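Local coordinates for protein mitochondrial edited mRNA stability factor 1 (Trypanosoma brucei, PDB 6NL1) that acts as the 5' processing enzyme of mitochondrial mRNAs, probably through its Nudix domain, and probably stabilises edited transcripts, at residues A111-G116 with Q195-Y200; K126-V131 with L245-Y250; V131-E136 with F184-L189; V170-Y175 with Q283-V288. One frame throughout, in Å; residues are numbered along the deposited sequence.

Interaction 1: A111-G116 with Q195-Y200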
# COMPACT_ATOMS: atom_id res chain seq x y z
N ALA A 111 -0.99 2.58 -15.38
CA ALA A 111 -2.29 2.74 -14.73
C ALA A 111 -2.19 2.60 -13.21
O ALA A 111 -2.90 3.29 -12.47
CB ALA A 111 -3.31 1.76 -15.29
N ARG A 112 -1.31 1.73 -12.74
CA ARG A 112 -1.19 1.55 -11.30
C ARG A 112 -0.71 2.83 -10.61
O ARG A 112 -0.90 2.99 -9.41
CB ARG A 112 -0.27 0.38 -10.97
CG ARG A 112 1.20 0.70 -11.12
CD ARG A 112 2.01 -0.45 -10.58
NE ARG A 112 1.66 -1.68 -11.27
CZ ARG A 112 2.44 -2.29 -12.14
NH1 ARG A 112 3.65 -1.80 -12.41
NH2 ARG A 112 2.02 -3.41 -12.74
N LYS A 113 -0.11 3.74 -11.37
CA LYS A 113 0.44 4.97 -10.79
C LYS A 113 -0.62 6.03 -10.50
O LYS A 113 -0.37 6.99 -9.78
CB LYS A 113 1.53 5.55 -11.70
CG LYS A 113 2.74 4.61 -11.85
CD LYS A 113 3.80 5.20 -12.77
CE LYS A 113 5.05 4.33 -12.83
NZ LYS A 113 6.08 4.96 -13.70
N VAL A 114 -1.81 5.85 -11.08
CA VAL A 114 -2.89 6.80 -10.89
C VAL A 114 -4.02 6.16 -10.11
O VAL A 114 -5.08 6.75 -9.93
CB VAL A 114 -3.45 7.31 -12.23
CG1 VAL A 114 -2.35 7.98 -13.04
CG2 VAL A 114 -4.09 6.17 -13.02
N SER A 115 -3.80 4.94 -9.62
CA SER A 115 -4.88 4.22 -8.96
C SER A 115 -4.46 3.74 -7.59
O SER A 115 -4.78 4.37 -6.59
CB SER A 115 -5.35 3.05 -9.83
OG SER A 115 -4.23 2.29 -10.27
N GLY A 116 -3.74 2.62 -7.55
CA GLY A 116 -3.29 2.05 -6.30
C GLY A 116 -4.16 0.88 -5.86
O GLY A 116 -5.35 0.87 -6.11
N GLN A 195 5.37 9.96 -14.22
CA GLN A 195 6.79 10.29 -14.26
C GLN A 195 7.40 10.11 -12.88
O GLN A 195 8.58 9.82 -12.74
CB GLN A 195 7.02 11.72 -14.75
CG GLN A 195 6.77 11.89 -16.24
CD GLN A 195 6.87 13.34 -16.68
OE1 GLN A 195 5.99 14.16 -16.38
NE2 GLN A 195 7.94 13.68 -17.39
N GLN A 196 6.59 10.31 -11.85
CA GLN A 196 7.00 9.95 -10.51
C GLN A 196 6.93 8.43 -10.46
O GLN A 196 6.54 7.77 -11.42
CB GLN A 196 6.09 10.59 -9.46
CG GLN A 196 6.10 12.12 -9.43
CD GLN A 196 4.97 12.72 -8.58
OE1 GLN A 196 4.43 12.08 -7.67
NE2 GLN A 196 4.60 13.96 -8.90
N ASP A 197 7.31 7.87 -9.33
CA ASP A 197 7.23 6.44 -9.13
C ASP A 197 6.52 6.24 -7.79
O ASP A 197 7.16 5.95 -6.78
CB ASP A 197 8.66 5.87 -9.11
CG ASP A 197 8.71 4.36 -8.89
OD1 ASP A 197 7.94 3.63 -9.54
OD2 ASP A 197 9.55 3.91 -8.06
N PRO A 198 5.19 6.45 -7.75
CA PRO A 198 4.46 6.30 -6.49
C PRO A 198 4.62 4.88 -5.99
O PRO A 198 4.51 3.95 -6.79
CB PRO A 198 2.99 6.55 -6.87
CG PRO A 198 3.04 7.25 -8.18
CD PRO A 198 4.28 6.74 -8.88
N VAL A 199 4.91 4.72 -4.71
CA VAL A 199 5.16 3.40 -4.15
C VAL A 199 4.62 3.33 -2.73
O VAL A 199 4.29 4.34 -2.14
CB VAL A 199 6.68 3.10 -4.09
CG1 VAL A 199 7.28 3.02 -5.50
CG2 VAL A 199 7.38 4.16 -3.25
N TYR A 200 4.52 2.11 -2.21
CA TYR A 200 4.35 1.91 -0.78
C TYR A 200 5.72 2.13 -0.14
O TYR A 200 6.76 1.89 -0.76
CB TYR A 200 3.89 0.48 -0.50
CG TYR A 200 2.41 0.23 -0.75
CD1 TYR A 200 1.89 -1.07 -0.70
CD2 TYR A 200 1.53 1.27 -1.00
CE1 TYR A 200 0.54 -1.32 -0.90
CE2 TYR A 200 0.17 1.04 -1.20
CZ TYR A 200 -0.32 -0.26 -1.15
OH TYR A 200 -1.66 -0.51 -1.35
O HOH W 1 2.28 2.98 -8.44
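Lys113 lies across Pro198 where two connectors meet: the loop between helices 108-111 and 120-129, and the link that runs from helix 180-193 into strand 200-207 of the mixed Nudix sheet. The two side chains cross at about a right angle. With CG anti to the carbonyl carbon (chi1 -63°), the lysine runs out past the ring toward Gln196, extended beyond CG. Its CB and CG rest on the proline ring, CG standing 4.0 Å from Pro198 CD, while the backbone oxygen of Lys113 lies 3.8 Å from Pro198 CG. Farther out, Lys113 CD and CE pass beside the carbonyl oxygen of Gln196. At the tip, Lys113 NZ stays 3.6 Å from Gln196 O without bonding to it; its hydrogen bond goes instead to Ile194 O, one residue before the second segment. Asp197 OD1 lies 4.7 Å from Lys113 NZ, opposite charges that may attract mildly, with no salt bridge formed. A water also bridges the two backbones, donating to Pro198 O at 2.9 Å and, weakly, to Arg112 O. Trp121 of helix 120-129 also packs on Pro198, whose side chain is about 7 Å from that of Val288, a residue seen to bind GDP. Within segment 111-116, Ala111 O accepts two bonds: Val114 N and Ser115 OG reach it from opposite faces of its carbonyl plane, Ser115 OG at 2.8 Å.

Interaction 2: K126-V131 with L245-Y250. With SO4 (sulfate ion), chain C.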
# COMPACT_ATOMS: atom_id res chain seq x y z
N LYS A 126 -9.12 12.44 -6.89
CA LYS A 126 -10.48 12.90 -6.66
C LYS A 126 -10.49 14.09 -5.70
O LYS A 126 -11.20 15.07 -5.91
CB LYS A 126 -11.37 11.79 -6.11
CG LYS A 126 -12.79 12.28 -5.84
CD LYS A 126 -13.71 11.18 -5.40
CE LYS A 126 -14.17 10.33 -6.57
NZ LYS A 126 -15.07 9.23 -6.13
N TYR A 127 -9.68 13.99 -4.65
CA TYR A 127 -9.58 15.05 -3.66
C TYR A 127 -9.12 16.35 -4.33
O TYR A 127 -9.62 17.43 -4.02
CB TYR A 127 -8.60 14.65 -2.55
CG TYR A 127 -8.18 15.82 -1.68
CD1 TYR A 127 -9.09 16.41 -0.79
CD2 TYR A 127 -6.90 16.35 -1.75
CE1 TYR A 127 -8.72 17.49 0.01
CE2 TYR A 127 -6.52 17.42 -0.94
CZ TYR A 127 -7.44 17.99 -0.07
OH TYR A 127 -7.09 19.06 0.73
N ARG A 128 -8.17 16.24 -5.24
CA ARG A 128 -7.60 17.43 -5.87
C ARG A 128 -8.46 18.02 -6.98
O ARG A 128 -8.44 19.22 -7.19
CB ARG A 128 -6.21 17.12 -6.44
CG ARG A 128 -5.10 16.94 -5.40
CD ARG A 128 -3.86 16.45 -6.12
NE ARG A 128 -2.65 16.44 -5.31
CZ ARG A 128 -1.80 17.45 -5.23
NH1 ARG A 128 -2.04 18.59 -5.88
NH2 ARG A 128 -0.71 17.34 -4.48
N THR A 129 -9.23 17.19 -7.69
CA THR A 129 -9.90 17.66 -8.90
C THR A 129 -11.40 17.33 -8.95
O THR A 129 -12.11 17.85 -9.80
CB THR A 129 -9.25 17.06 -10.18
OG1 THR A 129 -9.50 15.64 -10.24
CG2 THR A 129 -7.74 17.31 -10.21
N GLY A 130 -11.86 16.43 -8.09
CA GLY A 130 -13.25 15.98 -8.16
C GLY A 130 -13.48 14.84 -9.14
O GLY A 130 -14.57 14.27 -9.19
N VAL A 131 -12.46 14.51 -9.93
CA VAL A 131 -12.60 13.47 -10.95
C VAL A 131 -12.60 12.06 -10.36
O VAL A 131 -11.77 11.71 -9.52
CB VAL A 131 -11.48 13.58 -12.01
CG1 VAL A 131 -11.44 12.32 -12.91
CG2 VAL A 131 -11.68 14.85 -12.83
N LEU A 245 2.49 10.27 -1.21
CA LEU A 245 1.53 11.17 -1.84
C LEU A 245 2.12 11.67 -3.16
O LEU A 245 3.34 11.60 -3.37
CB LEU A 245 1.23 12.36 -0.91
CG LEU A 245 0.65 12.03 0.46
CD1 LEU A 245 0.70 13.23 1.40
CD2 LEU A 245 -0.77 11.53 0.32
N LEU A 246 1.27 12.16 -4.05
CA LEU A 246 1.77 12.79 -5.27
C LEU A 246 2.76 13.89 -4.89
O LEU A 246 2.51 14.65 -3.95
CB LEU A 246 0.62 13.36 -6.10
CG LEU A 246 -0.38 12.34 -6.67
CD1 LEU A 246 -1.54 13.04 -7.36
CD2 LEU A 246 0.32 11.39 -7.62
N TYR A 247 3.89 13.95 -5.59
CA TYR A 247 4.92 14.97 -5.39
C TYR A 247 5.78 14.75 -4.14
O TYR A 247 6.73 15.50 -3.90
CB TYR A 247 4.32 16.38 -5.37
CG TYR A 247 3.67 16.78 -6.68
CD1 TYR A 247 4.45 17.15 -7.77
CD2 TYR A 247 2.29 16.77 -6.82
CE1 TYR A 247 3.86 17.50 -8.98
CE2 TYR A 247 1.69 17.13 -8.01
CZ TYR A 247 2.48 17.49 -9.09
OH TYR A 247 1.90 17.85 -10.29
N GLU A 248 5.46 13.72 -3.36
CA GLU A 248 6.20 13.45 -2.13
C GLU A 248 7.42 12.56 -2.40
O GLU A 248 7.34 11.58 -3.14
CB GLU A 248 5.28 12.82 -1.10
CG GLU A 248 5.83 12.80 0.31
CD GLU A 248 4.86 12.18 1.30
OE1 GLU A 248 4.10 11.26 0.92
OE2 GLU A 248 4.86 12.63 2.47
N ARG A 249 8.55 12.91 -1.81
CA ARG A 249 9.75 12.08 -1.90
C ARG A 249 9.62 10.84 -1.01
O ARG A 249 8.86 10.85 -0.04
CB ARG A 249 10.99 12.89 -1.51
CG ARG A 249 11.39 13.96 -2.52
CD ARG A 249 12.60 14.78 -2.07
NE ARG A 249 13.70 13.93 -1.63
CZ ARG A 249 14.55 13.30 -2.45
NH1 ARG A 249 14.42 13.42 -3.76
NH2 ARG A 249 15.52 12.54 -1.94
N TYR A 250 10.36 9.79 -1.34
CA TYR A 250 10.27 8.50 -0.65
C TYR A 250 10.52 8.57 0.86
O TYR A 250 9.71 8.10 1.66
CB TYR A 250 11.25 7.49 -1.27
CG TYR A 250 10.93 7.16 -2.70
CD1 TYR A 250 11.94 6.85 -3.60
CD2 TYR A 250 9.62 7.15 -3.15
CE1 TYR A 250 11.64 6.54 -4.92
CE2 TYR A 250 9.32 6.84 -4.45
CZ TYR A 250 10.32 6.54 -5.33
OH TYR A 250 9.99 6.23 -6.62
S SO4 C . -12.54 7.37 -4.16
O1 SO4 C . -13.99 7.20 -4.19
O2 SO4 C . -12.20 8.44 -3.22
O3 SO4 C . -11.90 6.13 -3.73
O4 SO4 C . -12.06 7.72 -5.50
O HOH W 2 0.37 15.54 -2.78
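A single water gripped from both segments makes the polar link here: it donates to Leu246 O at 2.6 Å and accepts from Arg128 NH2 at 2.7 Å. It sits in the guanidinium plane, at the edge of the group. Arg128, near the end of helix 120-129, has CG anti to the carbonyl carbon (chi1 -72°) and is extended from CG to NE, which carries its head across to the type II beta turn running from Leu245 to Glu248. There Arg128 NH2 meets the edge of the Tyr247 ring, 3.8 Å from CD2, while Tyr247 CE2 comes over one face of the guanidinium; the two planes are inclined by 54°. Leu246 CD1 approaches Arg128 NE at 4.1 Å. Glu124, one helical turn back, serves both segments: OE2 forms a salt bridge with Arg128 NE and OE1 accepts from Leu246 N. Within the turn, Leu245 N bonds to Glu248 OE1 at 2.8 Å, on the anti side of the carboxylate. At the other end of the helical segment Lys126 NZ holds His132 ND1 and donates to sulfate O1 at 3.0 Å, the anion, probably from the crystallisation liquor, being shared with Arg119. With the arginine charge probably balanced by Glu124 and its outer nitrogen linked through water, the contact has the character of a partly solvated surface join, polar in its bonds and with only light apolar packing.

Interaction 3: V131-E136 with F184-L189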
# COMPACT_ATOMS: atom_id res chain seq x y z
N VAL A 131 -12.46 14.51 -9.93
CA VAL A 131 -12.60 13.47 -10.95
C VAL A 131 -12.60 12.06 -10.36
O VAL A 131 -11.77 11.71 -9.52
CB VAL A 131 -11.48 13.58 -12.01
CG1 VAL A 131 -11.44 12.32 -12.91
CG2 VAL A 131 -11.68 14.85 -12.83
N HIS A 132 -13.55 11.25 -10.79
CA HIS A 132 -13.61 9.87 -10.37
C HIS A 132 -12.94 8.96 -11.41
O HIS A 132 -13.22 9.04 -12.60
CB HIS A 132 -15.06 9.43 -10.14
CG HIS A 132 -15.20 8.00 -9.74
ND1 HIS A 132 -15.01 7.58 -8.44
CD2 HIS A 132 -15.53 6.90 -10.45
CE1 HIS A 132 -15.19 6.27 -8.38
NE2 HIS A 132 -15.52 5.84 -9.58
N ILE A 133 -12.05 8.09 -10.93
CA ILE A 133 -11.29 7.18 -11.79
C ILE A 133 -11.70 5.72 -11.61
O ILE A 133 -11.83 5.22 -10.49
CB ILE A 133 -9.78 7.33 -11.50
CG1 ILE A 133 -9.28 8.65 -12.07
CG2 ILE A 133 -9.00 6.16 -12.06
CD1 ILE A 133 -7.91 9.04 -11.56
N GLU A 134 -11.89 5.03 -12.72
CA GLU A 134 -12.24 3.61 -12.72
C GLU A 134 -11.29 2.89 -13.69
O GLU A 134 -10.98 3.43 -14.74
CB GLU A 134 -13.70 3.46 -13.17
CG GLU A 134 -14.42 2.23 -12.64
CD GLU A 134 -14.72 2.30 -11.16
OE1 GLU A 134 -15.49 3.18 -10.74
OE2 GLU A 134 -14.17 1.47 -10.41
N LEU A 135 -10.83 1.70 -13.32
CA LEU A 135 -9.93 0.90 -14.16
C LEU A 135 -10.50 -0.47 -14.43
O LEU A 135 -11.21 -1.02 -13.59
CB LEU A 135 -8.58 0.67 -13.45
CG LEU A 135 -7.52 1.75 -13.32
CD1 LEU A 135 -8.02 2.86 -12.43
CD2 LEU A 135 -6.27 1.11 -12.76
N GLU A 136 -10.16 -1.06 -15.57
CA GLU A 136 -10.52 -2.44 -15.86
C GLU A 136 -9.48 -3.04 -16.80
O GLU A 136 -8.89 -2.34 -17.61
CB GLU A 136 -11.91 -2.53 -16.51
CG GLU A 136 -11.94 -1.91 -17.93
CD GLU A 136 -13.34 -1.74 -18.52
OE1 GLU A 136 -14.34 -1.90 -17.79
OE2 GLU A 136 -13.43 -1.43 -19.73
N PHE A 184 -9.37 18.21 -17.21
CA PHE A 184 -8.17 18.91 -17.65
C PHE A 184 -7.10 18.90 -16.55
O PHE A 184 -5.93 18.63 -16.81
CB PHE A 184 -8.49 20.35 -18.04
CG PHE A 184 -7.27 21.16 -18.41
CD1 PHE A 184 -6.82 21.18 -19.72
CD2 PHE A 184 -6.58 21.88 -17.45
CE1 PHE A 184 -5.70 21.91 -20.07
CE2 PHE A 184 -5.46 22.61 -17.79
CZ PHE A 184 -5.02 22.63 -19.10
N ASN A 185 -7.50 19.19 -15.32
CA ASN A 185 -6.54 19.25 -14.21
C ASN A 185 -6.03 17.87 -13.81
O ASN A 185 -4.84 17.67 -13.57
CB ASN A 185 -7.15 19.99 -13.01
CG ASN A 185 -7.32 21.49 -13.28
OD1 ASN A 185 -6.53 22.10 -13.99
ND2 ASN A 185 -8.37 22.08 -12.72
N CYS A 186 -6.95 16.91 -13.76
CA CYS A 186 -6.62 15.55 -13.40
C CYS A 186 -5.64 14.95 -14.42
O CYS A 186 -4.66 14.31 -14.05
CB CYS A 186 -7.90 14.72 -13.31
SG CYS A 186 -7.64 13.04 -12.76
N HIS A 187 -5.91 15.18 -15.70
CA HIS A 187 -4.99 14.78 -16.77
C HIS A 187 -3.56 15.27 -16.53
O HIS A 187 -2.60 14.52 -16.68
CB HIS A 187 -5.51 15.31 -18.11
CG HIS A 187 -4.52 15.23 -19.23
ND1 HIS A 187 -4.25 14.06 -19.91
CD2 HIS A 187 -3.72 16.17 -19.78
CE1 HIS A 187 -3.34 14.29 -20.83
NE2 HIS A 187 -3.00 15.56 -20.78
N LYS A 188 -3.42 16.54 -16.14
CA LYS A 188 -2.10 17.12 -15.85
C LYS A 188 -1.42 16.40 -14.69
O LYS A 188 -0.22 16.13 -14.73
CB LYS A 188 -2.23 18.61 -15.55
CG LYS A 188 -1.72 19.52 -16.64
CD LYS A 188 -2.12 19.00 -18.02
CE LYS A 188 -1.29 19.65 -19.12
NZ LYS A 188 -1.06 18.72 -20.27
N LEU A 189 -2.20 16.11 -13.64
CA LEU A 189 -1.67 15.42 -12.48
C LEU A 189 -1.23 13.99 -12.81
O LEU A 189 -0.27 13.47 -12.23
CB LEU A 189 -2.70 15.41 -11.34
CG LEU A 189 -2.97 16.80 -10.75
CD1 LEU A 189 -4.20 16.78 -9.85
CD2 LEU A 189 -1.75 17.31 -9.98
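Cys186 overlaps the isopropyl group of Val131, binding helix 180-193 to the residue just before strand 132-137 in a two-layer alpha/beta unit whose antiparallel sheet has that strand at one margin. The thiol stands anti to the backbone N (chi1 -176°), a torsion that turns SG toward the sheet. Both branches of the valine are used: CG2 packs on Cys186 CB at 3.8 Å, and CG1 lies 3.9 Å from Cys186 SG. Two residues on, within the strand, Ile133 CD1 lies 4.2 Å from Cys186 SG, so one cysteine meets both residues. No hydrogen bond crosses this buried contact. Helix 120-129 packs against the same layer, with Leu125 meeting Ile133 and Thr129 meeting Cys186, while Leu176 of the neighbouring strand touches Val131 and Ile133. The backbone of His132 pairs with Phe177 and that of Glu134 with Tyr175. The other face of the strand is polar: His132 NE2 donates to Glu134 OE1 at 2.9 Å with an N-H...O angle of 157°, the acceptor lying in the imidazole plane but the donor standing 38° out of the carboxylate plane.

Interaction 4: V170-Y175 with Q283-V288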
# COMPACT_ATOMS: atom_id res chain seq x y z
N VAL A 170 -0.02 -5.98 -18.79
CA VAL A 170 -1.48 -6.06 -18.81
C VAL A 170 -2.13 -4.80 -19.40
O VAL A 170 -1.85 -3.68 -18.96
CB VAL A 170 -2.04 -6.39 -17.41
CG1 VAL A 170 -3.56 -6.35 -17.42
CG2 VAL A 170 -1.51 -7.78 -16.96
N ASP A 171 -2.96 -4.98 -20.41
CA ASP A 171 -3.73 -3.88 -20.98
C ASP A 171 -4.80 -3.39 -20.00
O ASP A 171 -5.60 -4.18 -19.49
CB ASP A 171 -4.40 -4.29 -22.29
CG ASP A 171 -3.40 -4.62 -23.36
OD1 ASP A 171 -2.82 -3.67 -23.94
OD2 ASP A 171 -3.18 -5.82 -23.63
N ILE A 172 -4.82 -2.09 -19.75
CA ILE A 172 -5.76 -1.49 -18.82
C ILE A 172 -6.49 -0.32 -19.47
O ILE A 172 -5.87 0.52 -20.12
CB ILE A 172 -5.06 -0.99 -17.53
CG1 ILE A 172 -4.34 -2.16 -16.82
CG2 ILE A 172 -6.08 -0.31 -16.58
CD1 ILE A 172 -5.30 -3.20 -16.18
N THR A 173 -7.81 -0.30 -19.32
CA THR A 173 -8.59 0.85 -19.77
C THR A 173 -8.98 1.66 -18.54
O THR A 173 -9.59 1.14 -17.61
CB THR A 173 -9.87 0.42 -20.52
OG1 THR A 173 -9.52 -0.49 -21.56
CG2 THR A 173 -10.58 1.62 -21.11
N VAL A 174 -8.61 2.94 -18.54
CA VAL A 174 -8.92 3.84 -17.44
C VAL A 174 -10.01 4.81 -17.85
O VAL A 174 -9.92 5.43 -18.91
CB VAL A 174 -7.66 4.64 -17.02
CG1 VAL A 174 -8.00 5.63 -15.91
CG2 VAL A 174 -6.54 3.69 -16.61
N TYR A 175 -11.05 4.93 -17.03
CA TYR A 175 -12.11 5.90 -17.30
C TYR A 175 -12.06 7.05 -16.30
O TYR A 175 -11.82 6.84 -15.11
CB TYR A 175 -13.48 5.24 -17.23
CG TYR A 175 -13.71 4.15 -18.24
CD1 TYR A 175 -14.40 4.41 -19.42
CD2 TYR A 175 -13.26 2.87 -18.01
CE1 TYR A 175 -14.62 3.41 -20.34
CE2 TYR A 175 -13.47 1.87 -18.91
CZ TYR A 175 -14.14 2.14 -20.07
OH TYR A 175 -14.34 1.12 -20.97
N GLN A 283 -2.17 -11.42 -12.88
CA GLN A 283 -3.49 -11.33 -12.27
C GLN A 283 -3.59 -10.27 -11.18
O GLN A 283 -4.68 -9.83 -10.84
CB GLN A 283 -3.93 -12.69 -11.70
CG GLN A 283 -4.20 -13.75 -12.76
CD GLN A 283 -2.91 -14.24 -13.39
OE1 GLN A 283 -1.87 -14.08 -12.74
NE2 GLN A 283 -2.94 -14.75 -14.54
N TYR A 284 -2.46 -9.90 -10.58
CA TYR A 284 -2.45 -8.89 -9.53
C TYR A 284 -1.75 -7.65 -10.04
O TYR A 284 -0.78 -7.18 -9.42
CB TYR A 284 -1.71 -9.41 -8.31
CG TYR A 284 -2.29 -10.64 -7.64
CD1 TYR A 284 -3.63 -10.99 -7.79
CD2 TYR A 284 -1.49 -11.44 -6.83
CE1 TYR A 284 -4.15 -12.12 -7.15
CE2 TYR A 284 -1.99 -12.55 -6.19
CZ TYR A 284 -3.32 -12.89 -6.34
OH TYR A 284 -3.80 -14.02 -5.70
N TYR A 285 -2.24 -7.12 -11.16
CA TYR A 285 -1.57 -6.07 -11.92
C TYR A 285 -1.56 -4.73 -11.21
O TYR A 285 -0.86 -3.81 -11.63
CB TYR A 285 -2.25 -5.91 -13.29
CG TYR A 285 -3.74 -5.69 -13.14
CD1 TYR A 285 -4.25 -4.44 -12.82
CD2 TYR A 285 -4.63 -6.75 -13.26
CE1 TYR A 285 -5.63 -4.24 -12.65
CE2 TYR A 285 -5.98 -6.57 -13.10
CZ TYR A 285 -6.49 -5.32 -12.79
OH TYR A 285 -7.86 -5.17 -12.63
N TRP A 286 -2.34 -4.61 -10.13
CA TRP A 286 -2.39 -3.39 -9.32
C TRP A 286 -1.21 -3.25 -8.34
O TRP A 286 -0.97 -2.17 -7.81
CB TRP A 286 -3.70 -3.35 -8.52
CG TRP A 286 -3.93 -4.60 -7.74
CD1 TRP A 286 -3.44 -4.90 -6.50
CD2 TRP A 286 -4.70 -5.73 -8.16
NE1 TRP A 286 -3.86 -6.15 -6.12
CE2 TRP A 286 -4.64 -6.68 -7.12
CE3 TRP A 286 -5.45 -6.03 -9.31
CZ2 TRP A 286 -5.29 -7.91 -7.20
CZ3 TRP A 286 -6.09 -7.24 -9.39
CH2 TRP A 286 -6.00 -8.18 -8.34
N ARG A 287 -0.51 -4.35 -8.07
CA ARG A 287 0.51 -4.35 -7.01
C ARG A 287 1.60 -3.36 -7.31
O ARG A 287 2.00 -3.21 -8.47
CB ARG A 287 1.13 -5.73 -6.86
CG ARG A 287 0.18 -6.78 -6.36
CD ARG A 287 0.96 -8.09 -6.07
NE ARG A 287 0.62 -8.46 -4.72
CZ ARG A 287 1.48 -8.72 -3.75
NH1 ARG A 287 2.79 -8.74 -3.98
NH2 ARG A 287 0.99 -9.01 -2.56
N VAL A 288 2.11 -2.70 -6.28
CA VAL A 288 3.14 -1.69 -6.50
C VAL A 288 4.43 -2.07 -5.77
O VAL A 288 4.41 -2.88 -4.84
CB VAL A 288 2.69 -0.30 -6.01
CG1 VAL A 288 1.48 0.18 -6.81
CG2 VAL A 288 2.39 -0.34 -4.51
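Strand 171-178 of the four-stranded antiparallel sheet meets the loop between strands 272-277 and 290-296 of the Nudix region through a CH-pi contact, Ile172 CD1 lying over one face of the Tyr285 ring. This methyl is 4.0 Å from the ring centroid and 24° off its normal, displaced toward the CD1-CE1 rim, with Tyr285 CE1 3.7 Å away. The opposite face of the same ring takes the indole of Trp286, whose CE3 stands 3.6 Å above the plane over its centre, so the phenol is clamped between an aliphatic tip and the edge of an indole. Tyr285 CG falls between the backbone N and the carbonyl carbon (chi1 53°), a placement that swings the ring out from the loop to the strand. Val170 supports the base of this side chain, its CB 4.2 Å from Tyr285 CB. Ala108 and Pro137 also touch the tyrosine. The backbone of the loop is held in a type I beta turn by Arg287 N bonding to Tyr284 O at 3.1 Å, and Asp231 fastens it outside by a hydrogen bond from Trp286 NE1 and a salt bridge to Arg287. Val288, which closes the segment, binds GDP in another structure of this protein. Here a type I beta turn presents an aromatic ring to aliphatic side chains at the start of a strand, an interface between the antiparallel sheet and the Nudix region.

How the interactions relate
Interactions 3 and 4 are buried and apolar, and both rest on the antiparallel sheet, where strands 132-137 and 171-178 are neighbours: one binds a helix, the other a Nudix loop. Interactions 1 and 2 are only partly buried, and each includes a water that bridges its two segments; charge matters mainly in interaction 2. They adjoin each other through Gln196 and Asp197, whose oxygens probably hydrogen-bond to Tyr247 N and Tyr250 OH. Interactions 2 and 3 share Val131, at the step from helix 120-129 into strand 132-137. Arg112 probably links interaction 1 to interaction 4 by reaching Tyr285 O. Interactions 1, 2 and 4 thus join the two sheet-bearing parts, whereas interaction 3 stays within one.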